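Local coordinates for protein carbohydrate kinase, pfkB family (Enterococcus faecalis, PDB 3KTN) that probably phosphorylates 2-keto-3-deoxygluconate as a pfkB-family sugar kinase and binds a magnesium ion, at residues M31-A45 / L62-I75. Numbering follows the deposited sequence.
Sequences MNFVGTGVNLLANLA and LGEAGKAALRKLGI
G74, which packs against A45, gives its amide N to R71 O at 2.7 Å, while I75 N reaches back to L70 O at 2.9 Å. These two bonds and the positive phi of G74 (98°) form a Schellman motif, which turns the chain away from the axis of helix 61-72 and brings the peptide O of G74 to 3.6 Å from A45 CB. I75 follows the turn with its side chain directed at helix 36-46. Its CD1 ends 3.6 Å from A42 N, resting on the backbone between V38 and A42, and its CG2 branch touches CD1 of L41, whose side chain crosses it at about a right angle. One turn earlier in helix 36-46, V38 CG1, anti to the backbone N, extends to within 3.7 Å of L73 CD1, and its CG2 reaches L70 CD2. The CB atoms of A42 and L73 meet at 4.0 Å. In this ribokinase-like fold, helix 61-72 belongs to a beta-alpha-beta crossover between parallel neighbours 50-57 and 80-82 of the large sheet; strand 28-34 lies instead at an edge of the separate four-stranded sheet of this chain, where M31 makes backbone hydrogen bonds to a second subunit, and passes through G35, the N-cap, into helix 36-46. From the end of that strand F33 covers helix 61-72 at G66. With CG beside the backbone N (chi1 -72°), the ring lies flat over the glycine, whose CA makes a CH-pi contact 3.4 Å from the ring centroid and 11° off the normal. A69 CB approaches F33 CD2 obliquely at 3.6 Å, and L62 and A65 fill in around CZ. No hydrogen bond links the two segments. L62 CD1 also meets the methyl CE of selenomethionine M31, which packs on F91 of the second subunit.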
HETATM    1  N   MSE A  31      -3.553  -4.424 -10.954  1.00 26.48           N
HETATM    2  CA  MSE A  31      -4.068  -5.060 -12.160  1.00 29.88           C
HETATM    3  C   MSE A  31      -4.761  -4.021 -13.027  1.00 29.33           C
HETATM    4  O   MSE A  31      -5.374  -3.091 -12.518  1.00 29.57           O
HETATM    5  CB  MSE A  31      -5.080  -6.151 -11.799  1.00 33.87           C
HETATM    6  CG  MSE A  31      -5.812  -6.737 -13.006  1.00 44.15           C
HETATM    7 SE   MSE A  31      -7.330  -7.874 -12.515  1.00 64.24          SE
HETATM    8  CE  MSE A  31      -8.718  -6.529 -12.477  1.00 52.63           C
ATOM      9  N   ASN A  32      -4.659  -4.172 -14.339  1.00 29.40           N
ATOM     10  CA  ASN A  32      -5.338  -3.252 -15.234  1.00 28.95           C
ATOM     11  C   ASN A  32      -5.853  -4.004 -16.449  1.00 27.05           C
ATOM     12  O   ASN A  32      -5.369  -5.094 -16.766  1.00 24.13           O
ATOM     13  CB  ASN A  32      -4.401  -2.119 -15.678  1.00 33.33           C
ATOM     14  CG  ASN A  32      -3.936  -1.262 -14.510  1.00 39.69           C
ATOM     15  OD1 ASN A  32      -2.904  -1.536 -13.892  1.00 41.27           O
ATOM     16  ND2 ASN A  32      -4.718  -0.242 -14.178  1.00 39.37           N
ATOM     17  N   PHE A  33      -6.850  -3.426 -17.109  1.00 24.81           N
ATOM     18  CA  PHE A  33      -7.418  -4.018 -18.314  1.00 25.78           C
ATOM     19  C   PHE A  33      -6.758  -3.291 -19.465  1.00 26.89           C
ATOM     20  O   PHE A  33      -6.914  -2.084 -19.617  1.00 26.13           O
ATOM     21  CB  PHE A  33      -8.934  -3.827 -18.343  1.00 24.68           C
ATOM     22  CG  PHE A  33      -9.661  -4.691 -17.357  1.00 25.10           C
ATOM     23  CD1 PHE A  33     -10.017  -5.993 -17.685  1.00 23.56           C
ATOM     24  CD2 PHE A  33      -9.943  -4.222 -16.077  1.00 24.98           C
ATOM     25  CE1 PHE A  33     -10.647  -6.819 -16.750  1.00 24.60           C
ATOM     26  CE2 PHE A  33     -10.570  -5.036 -15.135  1.00 23.59           C
ATOM     27  CZ  PHE A  33     -10.923  -6.336 -15.472  1.00 23.68           C
ATOM     28  N   VAL A  34      -5.989  -4.033 -20.252  1.00 26.29           N
ATOM     29  CA  VAL A  34      -5.279  -3.469 -21.378  1.00 25.08           C
ATOM     30  C   VAL A  34      -5.498  -4.344 -22.616  1.00 27.08           C
ATOM     31  O   VAL A  34      -6.303  -5.284 -22.597  1.00 27.98           O
ATOM     32  CB  VAL A  34      -3.753  -3.367 -21.059  1.00 25.73           C
ATOM     33  CG1 VAL A  34      -3.533  -2.486 -19.824  1.00 22.96           C
ATOM     34  CG2 VAL A  34      -3.181  -4.755 -20.799  1.00 20.49           C
ATOM     35  N   GLY A  35      -4.770  -4.018 -23.678  1.00 27.05           N
ATOM     36  CA  GLY A  35      -4.861  -4.732 -24.935  1.00 28.13           C
ATOM     37  C   GLY A  35      -4.668  -3.708 -26.038  1.00 29.55           C
ATOM     38  O   GLY A  35      -4.933  -2.523 -25.818  1.00 30.62           O
ATOM     39  N   THR A  36      -4.195  -4.140 -27.206  1.00 28.70           N
ATOM     40  CA  THR A  36      -3.984  -3.221 -28.330  1.00 29.86           C
ATOM     41  C   THR A  36      -5.211  -2.350 -28.593  1.00 29.40           C
ATOM     42  O   THR A  36      -5.098  -1.130 -28.670  1.00 31.36           O
ATOM     43  CB  THR A  36      -3.630  -3.989 -29.628  1.00 31.44           C
ATOM     44  OG1 THR A  36      -2.293  -4.484 -29.526  1.00 29.83           O
ATOM     45  CG2 THR A  36      -3.732  -3.078 -30.858  1.00 33.52           C
ATOM     46  N   GLY A  37      -6.377  -2.975 -28.717  1.00 28.96           N
ATOM     47  CA  GLY A  37      -7.599  -2.223 -28.963  1.00 30.07           C
ATOM     48  C   GLY A  37      -7.977  -1.286 -27.824  1.00 30.44           C
ATOM     49  O   GLY A  37      -8.513  -0.200 -28.050  1.00 30.64           O
ATOM     50  N   VAL A  38      -7.703  -1.698 -26.592  1.00 29.98           N
ATOM     51  CA  VAL A  38      -8.019  -0.868 -25.431  1.00 28.36           C
ATOM     52  C   VAL A  38      -7.099   0.344 -25.399  1.00 27.81           C
ATOM     53  O   VAL A  38      -7.563   1.477 -25.255  1.00 28.17           O
ATOM     54  CB  VAL A  38      -7.869  -1.672 -24.116  1.00 28.41           C
ATOM     55  CG1 VAL A  38      -8.261  -0.814 -22.912  1.00 26.42           C
ATOM     56  CG2 VAL A  38      -8.741  -2.918 -24.186  1.00 27.34           C
ATOM     57  N   ASN A  39      -5.799   0.108 -25.562  1.00 27.10           N
ATOM     58  CA  ASN A  39      -4.815   1.194 -25.534  1.00 27.59           C
ATOM     59  C   ASN A  39      -5.104   2.213 -26.620  1.00 27.78           C
ATOM     60  O   ASN A  39      -5.064   3.429 -26.384  1.00 25.75           O
ATOM     61  CB  ASN A  39      -3.388   0.656 -25.734  1.00 25.34           C
ATOM     62  CG  ASN A  39      -3.036  -0.451 -24.755  1.00 27.90           C
ATOM     63  OD1 ASN A  39      -3.672  -0.600 -23.708  1.00 28.90           O
ATOM     64  ND2 ASN A  39      -2.006  -1.226 -25.083  1.00 25.79           N
ATOM     65  N   LEU A  40      -5.375   1.710 -27.817  1.00 28.82           N
ATOM     66  CA  LEU A  40      -5.662   2.569 -28.953  1.00 30.71           C
ATOM     67  C   LEU A  40      -6.897   3.431 -28.722  1.00 30.16           C
ATOM     68  O   LEU A  40      -6.822   4.661 -28.769  1.00 31.55           O
ATOM     69  CB  LEU A  40      -5.865   1.722 -30.214  1.00 31.33           C
ATOM     70  CG  LEU A  40      -6.140   2.532 -31.487  1.00 32.11           C
ATOM     71  CD1 LEU A  40      -4.939   3.426 -31.781  1.00 30.98           C
ATOM     72  CD2 LEU A  40      -6.414   1.598 -32.664  1.00 32.22           C
ATOM     73  N   LEU A  41      -8.032   2.784 -28.477  1.00 28.58           N
ATOM     74  CA  LEU A  41      -9.279   3.509 -28.266  1.00 29.37           C
ATOM     75  C   LEU A  41      -9.245   4.436 -27.049  1.00 30.86           C
ATOM     76  O   LEU A  41      -9.842   5.523 -27.072  1.00 31.10           O
ATOM     77  CB  LEU A  41     -10.444   2.525 -28.141  1.00 28.75           C
ATOM     78  CG  LEU A  41     -10.684   1.609 -29.348  1.00 32.63           C
ATOM     79  CD1 LEU A  41     -11.973   0.827 -29.130  1.00 29.15           C
ATOM     80  CD2 LEU A  41     -10.756   2.434 -30.635  1.00 31.60           C
ATOM     81  N   ALA A  42      -8.552   4.012 -25.992  1.00 28.34           N
ATOM     82  CA  ALA A  42      -8.452   4.819 -24.778  1.00 28.79           C
ATOM     83  C   ALA A  42      -7.771   6.146 -25.090  1.00 27.89           C
ATOM     84  O   ALA A  42      -8.244   7.206 -24.684  1.00 28.43           O
ATOM     85  CB  ALA A  42      -7.661   4.071 -23.699  1.00 26.57           C
ATOM     86  N   ASN A  43      -6.660   6.086 -25.818  1.00 27.32           N
ATOM     87  CA  ASN A  43      -5.933   7.298 -26.168  1.00 27.91           C
ATOM     88  C   ASN A  43      -6.773   8.180 -27.094  1.00 29.21           C
ATOM     89  O   ASN A  43      -6.839   9.396 -26.910  1.00 29.53           O
ATOM     90  CB  ASN A  43      -4.604   6.955 -26.845  1.00 25.08           C
ATOM     91  CG  ASN A  43      -3.610   8.096 -26.772  1.00 28.35           C
ATOM     92  OD1 ASN A  43      -3.966   9.225 -26.415  1.00 32.46           O
ATOM     93  ND2 ASN A  43      -2.358   7.816 -27.111  1.00 26.71           N
ATOM     94  N   LEU A  44      -7.408   7.568 -28.092  1.00 29.35           N
ATOM     95  CA  LEU A  44      -8.253   8.313 -29.029  1.00 29.90           C
ATOM     96  C   LEU A  44      -9.443   8.956 -28.295  1.00 31.18           C
ATOM     97  O   LEU A  44      -9.861  10.063 -28.631  1.00 30.78           O
ATOM     98  CB  LEU A  44      -8.745   7.387 -30.148  1.00 27.26           C
ATOM     99  CG  LEU A  44      -7.657   6.907 -31.120  1.00 29.47           C
ATOM    100  CD1 LEU A  44      -8.236   5.907 -32.113  1.00 28.03           C
ATOM    101  CD2 LEU A  44      -7.064   8.107 -31.850  1.00 26.81           C
ATOM    102  N   ALA A  45      -9.984   8.265 -27.293  1.00 31.48           N
ATOM    103  CA  ALA A  45     -11.098   8.825 -26.527  1.00 32.07           C
ATOM    104  C   ALA A  45     -10.576  10.031 -25.746  1.00 32.68           C
ATOM    105  O   ALA A  45     -11.279  11.028 -25.576  1.00 33.69           O
ATOM    106  CB  ALA A  45     -11.675   7.776 -25.573  1.00 32.06           C
ATOM    107  N   LEU A  62     -15.535 -10.348 -13.048  1.00 26.79           N
ATOM    108  CA  LEU A  62     -14.290  -9.904 -13.659  1.00 28.88           C
ATOM    109  C   LEU A  62     -14.611  -9.244 -14.998  1.00 28.70           C
ATOM    110  O   LEU A  62     -14.053  -8.193 -15.343  1.00 27.52           O
ATOM    111  CB  LEU A  62     -13.347 -11.090 -13.863  1.00 29.72           C
ATOM    112  CG  LEU A  62     -11.937 -10.742 -14.342  1.00 32.33           C
ATOM    113  CD1 LEU A  62     -11.213  -9.918 -13.280  1.00 32.43           C
ATOM    114  CD2 LEU A  62     -11.172 -12.036 -14.620  1.00 33.50           C
ATOM    115  N   GLY A  63     -15.527  -9.856 -15.748  1.00 28.46           N
ATOM    116  CA  GLY A  63     -15.917  -9.286 -17.025  1.00 26.58           C
ATOM    117  C   GLY A  63     -16.593  -7.944 -16.804  1.00 26.59           C
ATOM    118  O   GLY A  63     -16.393  -7.009 -17.578  1.00 28.61           O
ATOM    119  N   GLU A  64     -17.398  -7.846 -15.746  1.00 28.00           N
ATOM    120  CA  GLU A  64     -18.093  -6.595 -15.425  1.00 28.85           C
ATOM    121  C   GLU A  64     -17.090  -5.500 -15.038  1.00 28.22           C
ATOM    122  O   GLU A  64     -17.268  -4.329 -15.378  1.00 29.06           O
ATOM    123  CB  GLU A  64     -19.093  -6.812 -14.279  1.00 30.15           C
ATOM    124  CG  GLU A  64     -20.348  -7.586 -14.677  1.00 35.35           C
ATOM    125  CD  GLU A  64     -21.120  -6.897 -15.794  1.00 38.71           C
ATOM    126  OE1 GLU A  64     -21.521  -5.726 -15.617  1.00 41.44           O
ATOM    127  OE2 GLU A  64     -21.324  -7.521 -16.852  1.00 43.72           O
ATOM    128  N   ALA A  65     -16.037  -5.884 -14.321  1.00 27.20           N
ATOM    129  CA  ALA A  65     -15.018  -4.921 -13.919  1.00 24.96           C
ATOM    130  C   ALA A  65     -14.297  -4.474 -15.183  1.00 24.02           C
ATOM    131  O   ALA A  65     -13.860  -3.333 -15.289  1.00 25.58           O
ATOM    132  CB  ALA A  65     -14.035  -5.559 -12.935  1.00 22.98           C
ATOM    133  N   GLY A  66     -14.189  -5.381 -16.152  1.00 25.13           N
ATOM    134  CA  GLY A  66     -13.534  -5.052 -17.406  1.00 23.75           C
ATOM    135  C   GLY A  66     -14.308  -3.998 -18.179  1.00 25.53           C
ATOM    136  O   GLY A  66     -13.724  -3.060 -18.711  1.00 26.77           O
ATOM    137  N   LYS A  67     -15.625  -4.149 -18.257  1.00 27.82           N
ATOM    138  CA  LYS A  67     -16.440  -3.165 -18.963  1.00 28.11           C
ATOM    139  C   LYS A  67     -16.401  -1.820 -18.248  1.00 27.42           C
ATOM    140  O   LYS A  67     -16.410  -0.775 -18.895  1.00 28.19           O
ATOM    141  CB  LYS A  67     -17.887  -3.638 -19.084  1.00 30.73           C
ATOM    142  CG  LYS A  67     -18.044  -4.884 -19.939  1.00 34.02           C
ATOM    143  CD  LYS A  67     -19.389  -4.911 -20.635  1.00 38.15           C
ATOM    144  CE  LYS A  67     -20.536  -5.027 -19.661  1.00 40.34           C
ATOM    145  NZ  LYS A  67     -21.834  -5.050 -20.406  1.00 46.01           N
ATOM    146  N   ALA A  68     -16.362  -1.848 -16.917  1.00 27.40           N
ATOM    147  CA  ALA A  68     -16.301  -0.623 -16.123  1.00 26.70           C
ATOM    148  C   ALA A  68     -15.011   0.127 -16.464  1.00 26.33           C
ATOM    149  O   ALA A  68     -15.004   1.357 -16.561  1.00 26.72           O
ATOM    150  CB  ALA A  68     -16.338  -0.963 -14.615  1.00 25.92           C
ATOM    151  N   ALA A  69     -13.921  -0.622 -16.645  1.00 24.67           N
ATOM    152  CA  ALA A  69     -12.626  -0.028 -16.986  1.00 25.84           C
ATOM    153  C   ALA A  69     -12.669   0.606 -18.376  1.00 26.07           C
ATOM    154  O   ALA A  69     -12.091   1.667 -18.603  1.00 27.05           O
ATOM    155  CB  ALA A  69     -11.526  -1.088 -16.936  1.00 24.54           C
ATOM    156  N   LEU A  70     -13.347  -0.048 -19.309  1.00 26.89           N
ATOM    157  CA  LEU A  70     -13.460   0.488 -20.663  1.00 27.60           C
ATOM    158  C   LEU A  70     -14.187   1.831 -20.620  1.00 26.74           C
ATOM    159  O   LEU A  70     -13.748   2.805 -21.233  1.00 27.28           O
ATOM    160  CB  LEU A  70     -14.223  -0.486 -21.561  1.00 28.59           C
ATOM    161  CG  LEU A  70     -13.569  -1.838 -21.877  1.00 30.91           C
ATOM    162  CD1 LEU A  70     -14.531  -2.673 -22.717  1.00 31.32           C
ATOM    163  CD2 LEU A  70     -12.268  -1.629 -22.632  1.00 29.47           C
ATOM    164  N   ARG A  71     -15.292   1.885 -19.887  1.00 25.24           N
ATOM    165  CA  ARG A  71     -16.058   3.127 -19.773  1.00 26.11           C
ATOM    166  C   ARG A  71     -15.220   4.225 -19.100  1.00 26.40           C
ATOM    167  O   ARG A  71     -15.192   5.365 -19.562  1.00 27.14           O
ATOM    168  CB  ARG A  71     -17.342   2.886 -18.972  1.00 26.32           C
ATOM    169  CG  ARG A  71     -18.327   1.916 -19.622  1.00 29.11           C
ATOM    170  CD  ARG A  71     -19.688   1.966 -18.914  1.00 28.58           C
ATOM    171  NE  ARG A  71     -19.598   1.589 -17.503  1.00 30.21           N
ATOM    172  CZ  ARG A  71     -19.750   0.348 -17.045  1.00 30.57           C
ATOM    173  NH1 ARG A  71     -20.005  -0.647 -17.882  1.00 31.13           N
ATOM    174  NH2 ARG A  71     -19.632   0.101 -15.748  1.00 30.86           N
ATOM    175  N   LYS A  72     -14.540   3.873 -18.010  1.00 24.61           N
ATOM    176  CA  LYS A  72     -13.702   4.827 -17.294  1.00 25.93           C
ATOM    177  C   LYS A  72     -12.714   5.496 -18.244  1.00 26.25           C
ATOM    178  O   LYS A  72     -12.461   6.699 -18.148  1.00 26.83           O
ATOM    179  CB  LYS A  72     -12.921   4.128 -16.174  1.00 27.27           C
ATOM    180  CG  LYS A  72     -11.960   5.063 -15.464  1.00 30.72           C
ATOM    181  CD  LYS A  72     -11.169   4.390 -14.365  1.00 35.57           C
ATOM    182  CE  LYS A  72     -10.308   5.425 -13.640  1.00 36.79           C
ATOM    183  NZ  LYS A  72      -9.513   4.829 -12.532  1.00 39.61           N
ATOM    184  N   LEU A  73     -12.148   4.701 -19.145  1.00 25.85           N
ATOM    185  CA  LEU A  73     -11.186   5.190 -20.128  1.00 27.96           C
ATOM    186  C   LEU A  73     -11.849   6.049 -21.205  1.00 29.41           C
ATOM    187  O   LEU A  73     -11.163   6.700 -21.989  1.00 31.80           O
ATOM    188  CB  LEU A  73     -10.469   4.008 -20.787  1.00 23.47           C
ATOM    189  CG  LEU A  73      -9.566   3.214 -19.844  1.00 26.26           C
ATOM    190  CD1 LEU A  73      -9.192   1.869 -20.477  1.00 22.62           C
ATOM    191  CD2 LEU A  73      -8.329   4.055 -19.521  1.00 23.63           C
ATOM    192  N   GLY A  74     -13.179   6.041 -21.241  1.00 29.86           N
ATOM    193  CA  GLY A  74     -13.901   6.836 -22.215  1.00 30.21           C
ATOM    194  C   GLY A  74     -14.346   6.039 -23.426  1.00 30.91           C
ATOM    195  O   GLY A  74     -14.858   6.601 -24.388  1.00 30.05           O
ATOM    196  N   ILE A  75     -14.155   4.724 -23.379  1.00 32.31           N
ATOM    197  CA  ILE A  75     -14.539   3.848 -24.482  1.00 31.34           C
ATOM    198  C   ILE A  75     -15.944   3.304 -24.252  1.00 33.23           C
ATOM    199  O   ILE A  75     -16.272   2.855 -23.148  1.00 32.26           O
ATOM    200  CB  ILE A  75     -13.584   2.629 -24.599  1.00 31.08           C
ATOM    201  CG1 ILE A  75     -12.129   3.092 -24.680  1.00 27.65           C
ATOM    202  CG2 ILE A  75     -13.914   1.820 -25.849  1.00 30.88           C
ATOM    203  CD1 ILE A  75     -11.142   1.942 -24.544  1.00 25.65           C
TER